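Local coordinates for putative histidinol-phosphate aminotransferase (Burkholderia pseudomallei, PDB 3P1T) that probably transfers an amino group between L-histidinol phosphate and 2-oxoglutarate, using pyridoxal 5'-phosphate, as a step in histidine biosynthesis, at the interface of chains A and B. Residues are numbered along the deposited sequence; one frame, centred on the assembly and turned at random. Chains: chain A/B, Putative histidinol-phosphate aminotransferase.

Contact 1: the interface of chains A and B. Residues chain A 48, 50; chain B 23, 25.
A:Phe50 and B:Phe23 meet with the CE2 corner of the A:Phe50 ring dipping onto one face of its partner. The CE2 atom of A:Phe50 stands over the centre of the B:Phe23 ring, and the two ring planes are steeply inclined, so this is a tilted contact and not a parallel stack. CE2 of A:Phe50 to CE2 of B:Phe23 measures 3.5 Å. The two side chains arrive from opposite directions. The A:Phe50 ring is also backed within its own chain: CB of A:Tyr48 lies 3.5 Å from the plane of that ring, toward the rim, on the face away from B:Phe23. The ring is thus held between its own chain and the partner.

A:Tyr48 offers its CD2-CE2 side to chain B. CG of B:Glu25 and CB of B:Phe23 approach this rim from opposite sides of the phenol plane, at 3.9 Å and 4.0 Å from CD2 of A:Tyr48, while the backbone O of B:Phe23 sits at the ring edge, in plane. The carboxylate of B:Glu25 is turned nearly parallel to the phenol, 19° between planes, but lies beside the rim instead of over the ring centre. With CG anti to the carbonyl carbon (chi1 -67°) and the chain extended beyond it, B:Glu25 reaches past the ring to the A:Tyr48 backbone. The main-chain N of A:Tyr48 donates to OE2 of B:Glu25 at 2.9 Å, nearly straight at 165°, on the anti side of OE2 and somewhat out of the carboxylate plane. This bond ties the segment of the family's Arg-Tyr-Pro motif to the partner's Asn-Glu-Asn-Pro segment; A:Tyr48, the tyrosine of that motif, probably serves the cofactor site of chain B. A water also joins the chains, 2.9 Å from OE2 of B:Glu25 and 3.2 Å from the backbone O of A:Tyr48.

Contact 2: the interface of chains A and B. Residues chain A 42-46; chain B 30, 34, 201.
The short 3-10 helix 42-44 and the turn after it, in a fold-type I pyridoxal-phosphate aminotransferase, meet here the partner's loop ahead of helix 32-41 and a glycine of its Ser-Lys-Ser-Tyr-Gly segment, whose lysine is the expected cofactor-binding one. A:Ile45 and B:Val30 lie at the middle, their side chains crossing at about a right angle. CG1 of A:Ile45 rests against both methyls of B:Val30, with CG2 at 3.8 Å. Its CG1 branch sits between the backbone N and the carbonyl carbon (chi1 62°) and continues extended, which carries CD1 past B:Val30 toward helix 32-41 of chain B. There CD1 of A:Ile45 touches CG1 of B:Val34 at 3.7 Å. This end of the isoleucine therefore bridges the loop and the first turn of that chain B helix.

B:Val30 is also set against the carbonyl end of the 3-10 turn. Its CG1, anti to the backbone N, lies 3.5 Å from the backbone O of A:Ala42, whereas CG2 lies 3.4 Å from the backbone O of A:Ala43. The valine thus packs its two methyls against successive peptide oxygens as well as against the isoleucine, in keeping with the 61 Å² it buries against chain A, the most of any residue in this contact. A water supplies a polar link beside this apolar one: the backbone N of B:Val30 stands 2.7 Å from it in a nearly straight arrangement (174° at H), and the water also reaches the O of A:Ala43.

Farther along the turn, the backbone O of B:Gly201 lies beside CA and CB of A:Asn46, so the glycine contributes main chain here. B:Gly201 has positive phi (69°), a conformation suited to glycine. CG2 of B:Val30 lies 4.0 Å from OD1 of A:Asn46, the side-chain amide oxygen, off to the side of its C=O bond.

Contact 1: the interface of chains A and B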
# COMPACT_ATOMS: atom_id res chain seq x y z
N TYR A 48 0.16 11.29 10.85
CA TYR A 48 -0.54 10.01 10.68
C TYR A 48 -2.07 10.26 10.59
O TYR A 48 -2.60 11.09 11.36
CB TYR A 48 -0.18 9.03 11.80
CG TYR A 48 1.27 8.58 11.77
CD1 TYR A 48 1.72 7.65 10.85
CD2 TYR A 48 2.19 9.06 12.72
CE1 TYR A 48 3.06 7.23 10.83
CE2 TYR A 48 3.52 8.64 12.71
CZ TYR A 48 3.95 7.73 11.76
OH TYR A 48 5.26 7.31 11.74
N PHE A 50 -4.85 9.44 11.80
CA PHE A 50 -5.50 8.76 12.91
C PHE A 50 -7.00 9.04 12.97
O PHE A 50 -7.74 8.17 13.41
CB PHE A 50 -4.86 9.09 14.26
CG PHE A 50 -3.49 8.50 14.50
CD1 PHE A 50 -3.26 7.12 14.34
CD2 PHE A 50 -2.44 9.29 14.95
CE1 PHE A 50 -1.98 6.57 14.56
CE2 PHE A 50 -1.17 8.73 15.19
CZ PHE A 50 -0.95 7.38 15.01
N PHE B 23 4.04 10.96 18.55
CA PHE B 23 4.30 10.04 17.43
C PHE B 23 5.52 10.41 16.59
O PHE B 23 5.70 9.83 15.52
CB PHE B 23 3.10 9.93 16.49
CG PHE B 23 1.89 9.44 17.23
CD1 PHE B 23 1.81 8.11 17.66
CD2 PHE B 23 0.86 10.31 17.57
CE1 PHE B 23 0.72 7.67 18.41
CE2 PHE B 23 -0.22 9.87 18.33
CZ PHE B 23 -0.29 8.55 18.74
N GLU B 25 6.34 12.94 14.83
CA GLU B 25 6.00 13.52 13.54
C GLU B 25 6.79 14.80 13.27
O GLU B 25 7.17 15.51 14.22
CB GLU B 25 4.48 13.82 13.48
CG GLU B 25 3.59 12.58 13.50
CD GLU B 25 2.16 12.80 13.96
OE1 GLU B 25 1.98 13.54 14.96
OE2 GLU B 25 1.24 12.18 13.38
O HOH W 1 -1.59 12.51 14.05

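Contact 2: the interface of chains A and B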
# COMPACT_ATOMS: atom_id res chain seq x y z
N ALA A 42 -3.27 17.43 1.24
CA ALA A 42 -1.86 17.66 0.94
C ALA A 42 -1.17 18.49 2.01
O ALA A 42 0.01 18.29 2.26
CB ALA A 42 -1.71 18.34 -0.41
N ALA A 43 -1.90 19.36 2.68
CA ALA A 43 -1.35 20.21 3.75
C ALA A 43 -1.14 19.44 5.12
O ALA A 43 -0.54 19.97 6.05
CB ALA A 43 -2.26 21.39 3.95
N ARG A 44 -1.60 18.18 5.21
CA ARG A 44 -1.52 17.37 6.43
C ARG A 44 -0.77 16.03 6.22
O ARG A 44 -0.88 15.14 7.08
CB ARG A 44 -2.95 17.03 6.95
CG ARG A 44 -4.11 17.98 6.61
CD ARG A 44 -5.46 17.32 6.88
N ILE A 45 -0.02 15.87 5.12
CA ILE A 45 0.67 14.62 4.82
C ILE A 45 1.81 14.32 5.86
O ILE A 45 2.28 13.18 5.91
CB ILE A 45 1.24 14.58 3.37
CG1 ILE A 45 2.29 15.68 3.10
CG2 ILE A 45 0.10 14.63 2.36
CD1 ILE A 45 3.00 15.55 1.80
N ASN A 46 2.19 15.31 6.69
CA ASN A 46 3.24 15.16 7.70
C ASN A 46 2.76 14.39 8.95
O ASN A 46 3.58 14.05 9.82
CB ASN A 46 3.76 16.56 8.12
CG ASN A 46 2.74 17.49 8.75
OD1 ASN A 46 1.61 17.62 8.30
ND2 ASN A 46 3.15 18.21 9.77
N VAL B 30 3.72 21.66 5.35
CA VAL B 30 4.09 20.95 4.13
C VAL B 30 4.52 22.01 3.09
O VAL B 30 3.78 22.97 2.86
CB VAL B 30 2.93 20.05 3.63
CG1 VAL B 30 3.32 19.30 2.36
CG2 VAL B 30 2.51 19.07 4.72
N VAL B 34 5.63 20.68 -2.75
CA VAL B 34 5.15 19.31 -2.48
C VAL B 34 3.60 19.30 -2.63
O VAL B 34 3.04 18.38 -3.27
CB VAL B 34 5.63 18.77 -1.09
CG1 VAL B 34 4.99 17.43 -0.74
CG2 VAL B 34 7.16 18.65 -1.05
N GLY B 201 8.94 14.50 6.22
CA GLY B 201 7.57 14.93 6.49
C GLY B 201 6.47 14.20 5.74
O GLY B 201 5.48 14.83 5.39
O HOH W 2 1.09 21.84 6.03

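Contact 1 and contact 2 have C-alpha centres about 12 Å apart and share no residue, yet they are drawn from the same two stretches: in chain A the run from 3-10 helix 42-44 to A:Phe50, and in chain B the run from B:Phe23 to helix 32-41. B:Gly201, distant in sequence, joins contact 2. The two segments are paired in opposite order, the later chain A residues meeting the earlier chain B ones. Because the interface is two-fold symmetric, both contacts recur with chains exchanged, consistent with the dimer typical of this aminotransferase family, whose active sites draw on both subunits.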